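Local coordinates for ringhalexin (Hemachatus haemachatus, PDB 4ZQY), which inhibits the activation of coagulation factor X by factor VIIa in the extrinsic tenase complex and shows weak irreversible neurotoxicity, at residues Y23-F28 with T45-E50; R1-D6 with E15-G20; F28-T33 with Q52-C57. All coordinates share one frame; numbering follows the deposited sequence.

Interaction 1 (Y23-F28 with T45-E50); sequences YCFKKF and TCPKPE
Phe-25 meets Pro-47 where the segment 45-50 passes over one face of strand 23-29. The first torsion of Phe-25 (chi1 71°) sets CG between the backbone N and the carbonyl carbon, and the start of the side chain rather than its far end does the touching: Pro-47 CG lies 3.7 Å from Phe-25 CG, and Pro-47 CD 3.8 Å from Phe-25 CB. The proline ring comes to the phenyl ring at a slant, with its CG nearest the root of the ring. Tyr-23, two residues earlier, carries its ring on the same side of the strand. Its ring atom CD2 lies 3.9 Å from Thr-45 N, an oblique approach, while CD1 is nearest to Cys-46, whose SG sits 4.6 Å from the ring centroid, an oblique sulfur-aromatic contact. That sulfur is half of the disulfide to Cys-57, so the ring rests beside one of the four cross-links at the base of the three-finger toxin fold, with the middle finger supplying Tyr-23 and the segment leading into the third finger supplying Cys-46. Tyr-23 also packs against Phe-10 of the second subunit. Farther along the strand, Lys-27 takes its turn on this face. Its CG is anti to the backbone N, the bend at chi3 turns CE, and NZ beyond it forms a salt bridge with Glu-50 OE2 (3.6 Å). Glu-50 crosses the lysine at about a right angle; OE1 lies 3.6 Å from Lys-27 CD, so the carboxylate meets the methylene chain as well as the ammonium group. The alternate residues Cys-24 and Lys-26 point away from the segment: Cys-24 is bonded to Cys-3, and Lys-26 NZ is hydrogen-bonded to Arg-65 O.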
loop_
_atom_site.group_PDB
_atom_site.type_symbol
_atom_site.label_atom_id
_atom_site.label_comp_id
_atom_site.label_asym_id
_atom_site.label_seq_id
_atom_site.Cartn_x
_atom_site.Cartn_y
_atom_site.Cartn_z
ATOM N N TYR A 23 0.754 -14.146 5.467
ATOM C CA TYR A 23 0.601 -12.939 4.673
ATOM C C TYR A 23 0.931 -13.211 3.216
ATOM O O TYR A 23 1.801 -14.021 2.911
ATOM C CB TYR A 23 1.519 -11.834 5.192
ATOM C CG TYR A 23 1.148 -11.312 6.558
ATOM C CD1 TYR A 23 0.094 -10.425 6.733
ATOM C CD2 TYR A 23 1.868 -11.706 7.679
ATOM C CE1 TYR A 23 -0.234 -9.949 7.988
ATOM C CE2 TYR A 23 1.552 -11.241 8.929
ATOM C CZ TYR A 23 0.502 -10.361 9.085
ATOM O OH TYR A 23 0.197 -9.899 10.346
ATOM N N CYS A 24 0.198 -12.562 2.321
ATOM C CA CYS A 24 0.552 -12.539 0.911
ATOM C C CYS A 24 1.015 -11.127 0.621
ATOM O O CYS A 24 0.459 -10.177 1.161
ATOM C CB CYS A 24 -0.646 -12.864 0.020
ATOM S SG CYS A 24 -1.416 -14.468 0.191
ATOM N N PHE A 25 2.048 -10.966 -0.191
ATOM C CA PHE A 25 2.479 -9.614 -0.513
ATOM C C PHE A 25 2.502 -9.416 -2.021
ATOM O O PHE A 25 2.508 -10.382 -2.781
ATOM C CB PHE A 25 3.849 -9.299 0.078
ATOM C CG PHE A 25 4.968 -10.019 -0.587
ATOM C CD1 PHE A 25 5.584 -9.479 -1.704
ATOM C CD2 PHE A 25 5.411 -11.226 -0.099
ATOM C CE1 PHE A 25 6.607 -10.137 -2.324
ATOM C CE2 PHE A 25 6.440 -11.888 -0.719
ATOM C CZ PHE A 25 7.037 -11.344 -1.831
ATOM N N LYS A 26 2.554 -8.154 -2.439
ATOM C CA LYS A 26 2.803 -7.800 -3.829
ATOM C C LYS A 26 3.738 -6.597 -3.929
ATOM O O LYS A 26 3.472 -5.548 -3.355
ATOM C CB LYS A 26 1.511 -7.502 -4.583
ATOM C CG LYS A 26 1.795 -7.271 -6.059
ATOM C CD LYS A 26 0.569 -7.042 -6.912
ATOM C CE LYS A 26 0.058 -5.620 -6.761
ATOM N NZ LYS A 26 -0.991 -5.283 -7.762
ATOM N N LYS A 27 4.823 -6.752 -4.677
ATOM C CA LYS A 27 5.821 -5.704 -4.807
ATOM C C LYS A 27 5.857 -5.138 -6.238
ATOM O O LYS A 27 5.908 -5.887 -7.207
ATOM C CB LYS A 27 7.191 -6.280 -4.427
ATOM C CG LYS A 27 8.224 -5.312 -3.900
ATOM C CD LYS A 27 9.493 -6.040 -3.413
ATOM C CE LYS A 27 9.248 -6.761 -2.072
ATOM N NZ LYS A 27 10.455 -7.454 -1.515
ATOM N N PHE A 28 5.797 -3.816 -6.368
ATOM C CA PHE A 28 5.827 -3.189 -7.690
ATOM C C PHE A 28 6.465 -1.798 -7.633
ATOM O O PHE A 28 6.429 -1.147 -6.592
ATOM C CB PHE A 28 4.412 -3.139 -8.285
ATOM C CG PHE A 28 3.406 -2.415 -7.444
ATOM C CD1 PHE A 28 2.759 -3.054 -6.397
ATOM C CD2 PHE A 28 3.058 -1.112 -7.743
ATOM C CE1 PHE A 28 1.823 -2.389 -5.635
ATOM C CE2 PHE A 28 2.121 -0.438 -6.985
ATOM C CZ PHE A 28 1.499 -1.077 -5.930
ATOM N N THR A 45 5.784 -11.732 7.794
ATOM C CA THR A 45 5.527 -10.339 8.150
ATOM C C THR A 45 5.531 -9.497 6.878
ATOM O O THR A 45 6.267 -9.804 5.936
ATOM C CB THR A 45 6.592 -9.784 9.108
ATOM O OG1 THR A 45 7.856 -9.742 8.438
ATOM C CG2 THR A 45 6.709 -10.646 10.356
ATOM N N CYS A 46 4.736 -8.428 6.862
ATOM C CA CYS A 46 4.696 -7.517 5.720
ATOM C C CYS A 46 6.098 -7.035 5.388
ATOM O O CYS A 46 6.766 -6.437 6.229
ATOM C CB CYS A 46 3.789 -6.313 6.000
ATOM S SG CYS A 46 2.034 -6.674 6.205
ATOM N N PRO A 47 6.557 -7.328 4.161
ATOM C CA PRO A 47 7.877 -6.907 3.692
ATOM C C PRO A 47 8.037 -5.405 3.844
ATOM O O PRO A 47 7.077 -4.681 3.585
ATOM C CB PRO A 47 7.851 -7.277 2.205
ATOM C CG PRO A 47 6.812 -8.344 2.091
ATOM C CD PRO A 47 5.775 -7.999 3.105
ATOM N N LYS A 48 9.205 -4.936 4.264
ATOM C CA LYS A 48 9.451 -3.502 4.283
ATOM C C LYS A 48 9.701 -3.042 2.859
ATOM O O LYS A 48 10.332 -3.761 2.088
ATOM C CB LYS A 48 10.660 -3.184 5.168
ATOM C CG LYS A 48 10.508 -3.694 6.608
ATOM C CD LYS A 48 9.092 -3.467 7.138
ATOM C CE LYS A 48 8.898 -4.084 8.515
ATOM N NZ LYS A 48 7.510 -3.870 9.014
ATOM N N PRO A 49 9.179 -1.863 2.490
ATOM C CA PRO A 49 9.374 -1.393 1.117
ATOM C C PRO A 49 10.763 -0.819 0.892
ATOM O O PRO A 49 11.474 -0.465 1.834
ATOM C CB PRO A 49 8.306 -0.313 0.964
ATOM C CG PRO A 49 7.852 0.029 2.337
ATOM C CD PRO A 49 8.522 -0.851 3.327
ATOM N N GLU A 50 11.113 -0.708 -0.382
ATOM C CA GLU A 50 12.377 -0.160 -0.850
ATOM C C GLU A 50 12.117 1.193 -1.515
ATOM O O GLU A 50 10.963 1.542 -1.755
ATOM C CB GLU A 50 13.035 -1.136 -1.832
ATOM C CG GLU A 50 13.443 -2.463 -1.184
ATOM C CD GLU A 50 12.608 -3.640 -1.677
ATOM O OE1 GLU A 50 11.844 -3.461 -2.647
ATOM O OE2 GLU A 50 12.703 -4.739 -1.088
#

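Interaction 2 (R1-D6 with E15-G20); sequences RLCLSD and EICPEG
Glu-15 and Cys-3 face each other as an antiparallel hydrogen-bonded pair: Glu-15 N gives a nearly straight bond to Cys-3 O (3.0 Å, 176° at the hydrogen), and Cys-3 N returns one to Glu-15 O. From this pair the end of the Glu-15 side chain comes nearer the first strand and meets Ser-5. CB, the first atom, is 3.7 Å from Ser-5 OG. CG, placed between the backbone N and the carbonyl carbon (chi1 63°), lies 3.5 Å from that hydroxyl and also near Cys-3 O. Beyond it the chain runs extended to CD, and OE2 receives a hydrogen bond from Ser-5 OG at 3.1 Å, the hydroxyl coming in from above the carboxylate plane. Leu-2 pairs with Ile-16 on the other face, its CD2 lying 3.7 Å from Ile-16 CB. At the open end of the ladder Cys-17 N donates to Arg-1 O (2.7 Å), and the Cys-17 CB points toward the first strand. The sulfurs of Cys-3 and Cys-17 are neighbours without being bonded; each belongs to its own disulfide, with Cys-24 and Cys-42 respectively. Ser-5 and Asp-6 both pair with Thr-13, a classic beta bulge in the two-stranded hairpin that forms the first finger of a three-finger toxin; Cys-3 and Cys-17 lie where that finger joins the disulfide-linked base.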
loop_
_atom_site.group_PDB
_atom_site.type_symbol
_atom_site.label_atom_id
_atom_site.label_comp_id
_atom_site.label_asym_id
_atom_site.label_seq_id
_atom_site.Cartn_x
_atom_site.Cartn_y
_atom_site.Cartn_z
ATOM N N ARG A 1 -1.983 -20.806 4.248
ATOM C CA ARG A 1 -2.346 -19.619 3.488
ATOM C C ARG A 1 -1.929 -19.813 2.050
ATOM O O ARG A 1 -0.907 -20.427 1.754
ATOM C CB ARG A 1 -1.699 -18.374 4.093
ATOM C CG ARG A 1 -2.067 -17.037 3.427
ATOM C CD ARG A 1 -3.583 -16.831 3.372
ATOM N NE ARG A 1 -4.303 -16.983 4.639
ATOM C CZ ARG A 1 -4.250 -16.163 5.676
ATOM N NH1 ARG A 1 -4.963 -16.442 6.755
ATOM N NH2 ARG A 1 -3.507 -15.071 5.638
ATOM N N LEU A 2 -2.779 -19.322 1.162
ATOM C CA LEU A 2 -2.537 -19.372 -0.265
ATOM C C LEU A 2 -2.373 -17.987 -0.832
ATOM O O LEU A 2 -3.167 -17.091 -0.553
ATOM C CB LEU A 2 -3.690 -20.054 -0.994
ATOM C CG LEU A 2 -4.040 -21.516 -0.775
ATOM C CD1 LEU A 2 -5.097 -21.880 -1.773
ATOM C CD2 LEU A 2 -2.825 -22.401 -0.921
ATOM N N CYS A 3 -1.294 -17.815 -1.580
ATOM C CA CYS A 3 -0.965 -16.550 -2.208
ATOM C C CYS A 3 -0.843 -16.751 -3.697
ATOM O O CYS A 3 -0.758 -17.878 -4.176
ATOM C CB CYS A 3 0.328 -15.981 -1.651
ATOM S SG CYS A 3 0.235 -15.621 0.087
ATOM N N LEU A 4 -0.846 -15.638 -4.418
ATOM C CA LEU A 4 -0.666 -15.655 -5.852
ATOM C C LEU A 4 0.806 -15.493 -6.147
ATOM O O LEU A 4 1.516 -14.788 -5.428
ATOM C CB LEU A 4 -1.472 -14.547 -6.507
ATOM C CG LEU A 4 -2.983 -14.671 -6.383
ATOM C CD1 LEU A 4 -3.634 -13.456 -7.011
ATOM C CD2 LEU A 4 -3.431 -15.942 -7.077
ATOM N N SER A 5 1.267 -16.153 -7.201
ATOM C CA SER A 5 2.649 -16.003 -7.625
ATOM C C SER A 5 2.659 -15.096 -8.841
ATOM O O SER A 5 3.602 -14.332 -9.060
ATOM C CB SER A 5 3.244 -17.357 -7.961
ATOM O OG SER A 5 3.141 -18.192 -6.823
ATOM N N ASP A 6 1.598 -15.219 -9.639
ATOM C CA ASP A 6 1.402 -14.391 -10.813
ATOM C C ASP A 6 -0.103 -14.202 -10.958
ATOM O O ASP A 6 -0.883 -15.053 -10.520
ATOM C CB ASP A 6 2.025 -15.008 -12.062
ATOM C CG ASP A 6 2.148 -14.001 -13.192
ATOM O OD1 ASP A 6 3.089 -13.181 -13.141
ATOM O OD2 ASP A 6 1.300 -14.011 -14.114
ATOM N N GLU A 15 0.305 -20.548 -5.041
ATOM C CA GLU A 15 1.185 -21.309 -4.175
ATOM C C GLU A 15 0.634 -21.433 -2.763
ATOM O O GLU A 15 -0.262 -20.684 -2.361
ATOM C CB GLU A 15 2.566 -20.665 -4.130
ATOM C CG GLU A 15 2.591 -19.259 -3.554
ATOM C CD GLU A 15 4.005 -18.743 -3.399
ATOM O OE1 GLU A 15 4.792 -19.371 -2.664
ATOM O OE2 GLU A 15 4.345 -17.735 -4.047
ATOM N N ILE A 16 1.111 -22.447 -2.049
ATOM C CA ILE A 16 0.756 -22.635 -0.648
ATOM C C ILE A 16 1.896 -22.141 0.266
ATOM O O ILE A 16 3.063 -22.484 0.081
ATOM C CB ILE A 16 0.369 -24.108 -0.364
ATOM C CG1 ILE A 16 -0.051 -24.289 1.095
ATOM C CG2 ILE A 16 1.439 -25.088 -0.837
ATOM C CD1 ILE A 16 -0.735 -25.595 1.340
ATOM N N CYS A 17 1.555 -21.291 1.225
ATOM C CA CYS A 17 2.556 -20.661 2.073
ATOM C C CYS A 17 3.151 -21.590 3.108
ATOM O O CYS A 17 2.452 -22.440 3.651
ATOM C CB CYS A 17 1.946 -19.460 2.787
ATOM S SG CYS A 17 1.523 -18.129 1.699
ATOM N N PRO A 18 4.452 -21.432 3.382
ATOM C CA PRO A 18 5.113 -22.160 4.469
ATOM C C PRO A 18 4.376 -21.992 5.791
ATOM O O PRO A 18 3.584 -21.058 5.925
ATOM C CB PRO A 18 6.485 -21.495 4.556
ATOM C CG PRO A 18 6.735 -20.918 3.214
ATOM C CD PRO A 18 5.405 -20.691 2.538
ATOM N N GLU A 19 4.654 -22.863 6.759
ATOM C CA GLU A 19 4.092 -22.718 8.102
ATOM C C GLU A 19 4.479 -21.376 8.692
ATOM O O GLU A 19 5.627 -20.944 8.581
ATOM C CB GLU A 19 4.563 -23.838 9.034
ATOM C CG GLU A 19 4.004 -25.207 8.693
ATOM C CD GLU A 19 4.475 -26.283 9.652
ATOM O OE1 GLU A 19 3.736 -26.601 10.608
ATOM O OE2 GLU A 19 5.582 -26.819 9.440
ATOM N N GLY A 20 3.502 -20.718 9.304
ATOM C CA GLY A 20 3.724 -19.454 9.984
ATOM C C GLY A 20 3.633 -18.258 9.072
ATOM O O GLY A 20 3.492 -17.127 9.536
#

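Interaction 3 (F28-T33 with Q52-C57); sequences FPKGIT and QVYVDC
The carbonyl oxygen Phe-28 O is approached by two groups of the facing strand: Tyr-54 N donates to it at 3.0 Å, nearly along the C=O axis, and Val-53 CA adds a weaker C-H...O contact. Phe-28 N in turn bonds to Tyr-54 O at 3.2 Å, which makes this an antiparallel hydrogen-bonded pair. One residue on, Pro-29 and Val-53 form the non-hydrogen-bonded pair on the opposite face. Past them Lys-30 N reaches Gln-52 O, though from well above the carbonyl plane, as the chain leaves the ladder. Phe-28 and Tyr-54 share one face of the sheet, and Lys-30 crosses the tyrosine side chain at about a right angle. Tyr-54 CB lies over one face of the phenyl ring, 3.9 Å from its centroid and offset toward the rim; the two rings slant at 37°, neither stacked nor edge-to-face, and meet at Phe-28 CE2 and Tyr-54 CD2. Lys-30 CG lies over one face of the tyrosine ring, offset toward the rim and 3.7 Å from the centroid, in a second CH-pi contact. Chi3 (77°) turns CE of the lysine, and chi4 (60°) then sets NZ beside Tyr-54 OH, at a separation too short to be trusted in detail. At the edge of the Phe-28 ring, near its plane, Asp-56 OD1 lies 3.4 Å from Phe-28 CE1. That oxygen is hydrogen-bonded to Thr-13 OG1 of the second subunit, and residues 55-57 pair with a strand of that chain, carrying the sheet across the interface. Within the chain, 23-29 is the middle strand of the antiparallel sheet 39-43, 23-29, 53-58, the three-stranded sheet of the three-finger fold in which the central finger is joined to the third.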
loop_
_atom_site.group_PDB
_atom_site.type_symbol
_atom_site.label_atom_id
_atom_site.label_comp_id
_atom_site.label_asym_id
_atom_site.label_seq_id
_atom_site.Cartn_x
_atom_site.Cartn_y
_atom_site.Cartn_z
ATOM N N PHE A 28 5.797 -3.816 -6.368
ATOM C CA PHE A 28 5.827 -3.189 -7.690
ATOM C C PHE A 28 6.465 -1.798 -7.633
ATOM O O PHE A 28 6.429 -1.147 -6.592
ATOM C CB PHE A 28 4.412 -3.139 -8.285
ATOM C CG PHE A 28 3.406 -2.415 -7.444
ATOM C CD1 PHE A 28 2.759 -3.054 -6.397
ATOM C CD2 PHE A 28 3.058 -1.112 -7.743
ATOM C CE1 PHE A 28 1.823 -2.389 -5.635
ATOM C CE2 PHE A 28 2.121 -0.438 -6.985
ATOM C CZ PHE A 28 1.499 -1.077 -5.930
ATOM N N PRO A 29 7.077 -1.350 -8.745
ATOM C CA PRO A 29 7.829 -0.087 -8.718
ATOM C C PRO A 29 6.932 1.143 -8.731
ATOM O O PRO A 29 5.782 1.011 -9.146
ATOM C CB PRO A 29 8.661 -0.157 -9.999
ATOM C CG PRO A 29 7.844 -1.016 -10.899
ATOM C CD PRO A 29 7.223 -2.047 -10.030
ATOM N N LYS A 30 7.465 2.322 -8.397
ATOM C CA LYS A 30 6.589 3.479 -8.219
ATOM C C LYS A 30 6.361 4.384 -9.426
ATOM O O LYS A 30 5.238 4.849 -9.633
ATOM C CB LYS A 30 7.163 4.377 -7.094
ATOM C CG LYS A 30 6.663 4.127 -5.663
ATOM C CD LYS A 30 7.253 5.109 -4.596
ATOM C CE LYS A 30 6.653 6.525 -4.569
ATOM N NZ LYS A 30 5.186 6.620 -4.305
ATOM N N GLY A 31 7.379 4.611 -10.255
ATOM C CA GLY A 31 7.120 5.376 -11.461
ATOM C C GLY A 31 7.017 4.663 -12.783
ATOM O O GLY A 31 7.174 5.288 -13.825
ATOM N N ILE A 32 6.799 3.358 -12.761
ATOM C CA ILE A 32 6.775 2.590 -13.997
ATOM C C ILE A 32 5.353 2.271 -14.465
ATOM O O ILE A 32 4.621 1.629 -13.717
ATOM C CB ILE A 32 7.552 1.280 -13.861
ATOM C CG1 ILE A 32 8.871 1.510 -13.121
ATOM C CG2 ILE A 32 7.784 0.655 -15.225
ATOM C CD1 ILE A 32 9.931 2.153 -13.940
ATOM N N THR A 33 4.912 2.722 -15.637
ATOM C CA THR A 33 3.640 2.180 -16.133
ATOM C C THR A 33 3.863 1.316 -17.361
ATOM O O THR A 33 2.994 0.531 -17.742
ATOM C CB THR A 33 2.622 3.274 -16.449
ATOM O OG1 THR A 33 3.198 4.200 -17.372
ATOM C CG2 THR A 33 2.209 3.993 -15.187
ATOM N N GLN A 52 11.989 3.116 -4.459
ATOM C CA GLN A 52 10.922 3.421 -5.401
ATOM C C GLN A 52 10.064 2.200 -5.570
ATOM O O GLN A 52 9.848 1.737 -6.687
ATOM C CB GLN A 52 11.494 3.912 -6.733
ATOM C CG GLN A 52 12.099 5.282 -6.771
ATOM C CD GLN A 52 11.115 6.302 -7.289
ATOM O OE1 GLN A 52 10.466 6.097 -8.313
ATOM N NE2 GLN A 52 11.038 7.439 -6.610
ATOM N N VAL A 53 9.539 1.698 -4.460
ATOM C CA VAL A 53 8.726 0.500 -4.491
ATOM C C VAL A 53 7.563 0.584 -3.505
ATOM O O VAL A 53 7.733 1.072 -2.388
ATOM C CB VAL A 53 9.595 -0.745 -4.123
ATOM C CG1 VAL A 53 8.721 -1.935 -3.818
ATOM C CG2 VAL A 53 10.606 -1.082 -5.222
ATOM N N TYR A 54 6.384 0.131 -3.931
ATOM C CA TYR A 54 5.262 -0.136 -3.028
ATOM C C TYR A 54 5.213 -1.630 -2.678
ATOM O O TYR A 54 5.611 -2.461 -3.496
ATOM C CB TYR A 54 3.918 0.242 -3.661
ATOM C CG TYR A 54 3.705 1.702 -3.999
ATOM C CD1 TYR A 54 3.433 2.628 -3.006
ATOM C CD2 TYR A 54 3.667 2.135 -5.323
ATOM C CE1 TYR A 54 3.212 3.956 -3.311
ATOM C CE2 TYR A 54 3.427 3.456 -5.633
ATOM C CZ TYR A 54 3.201 4.364 -4.620
ATOM O OH TYR A 54 2.972 5.693 -4.896
ATOM N N VAL A 55 4.752 -1.975 -1.471
ATOM C CA VAL A 55 4.469 -3.385 -1.153
ATOM C C VAL A 55 3.033 -3.446 -0.637
ATOM O O VAL A 55 2.635 -2.719 0.265
ATOM C CB VAL A 55 5.480 -4.051 -0.149
ATOM C CG1 VAL A 55 6.886 -3.533 -0.381
ATOM C CG2 VAL A 55 5.082 -3.856 1.290
ATOM N N ASP A 56 2.226 -4.261 -1.290
ATOM C CA ASP A 56 0.904 -4.543 -0.784
ATOM C C ASP A 56 1.107 -5.689 0.171
ATOM O O ASP A 56 1.941 -6.558 -0.061
ATOM C CB ASP A 56 -0.075 -4.963 -1.880
ATOM C CG ASP A 56 -0.311 -3.871 -2.898
ATOM O OD1 ASP A 56 0.168 -2.744 -2.668
ATOM O OD2 ASP A 56 -0.985 -4.132 -3.918
ATOM N N CYS A 57 0.391 -5.655 1.282
ATOM C CA CYS A 57 0.440 -6.750 2.222
ATOM C C CYS A 57 -0.987 -7.047 2.662
ATOM O O CYS A 57 -1.697 -6.149 3.106
ATOM C CB CYS A 57 1.342 -6.384 3.409
ATOM S SG CYS A 57 1.761 -7.729 4.501
#

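Strand 23-29 connects the three contacts. Interaction 1 uses one of its faces, and interaction 3 its edge toward strand 53-58; Phe-28 belongs to both but touches the partner segment only in interaction 3. Their centres are about 10 Å apart, and they are tied by the Cys-46 to Cys-57 disulfide (SG to SG 2.0 Å) and a probable backbone hydrogen bond from Asp-56 N to Lys-26 O (2.7 Å). Interaction 2, in the first finger, reaches the same strand through the Cys-3 to Cys-24 disulfide, its centre about 13 Å from that of interaction 1. Interactions 2 and 3 do not touch: their centres are about 21 Å apart, on opposite sides of the chain's centre. Interactions 1 and 3 also touch the second subunit.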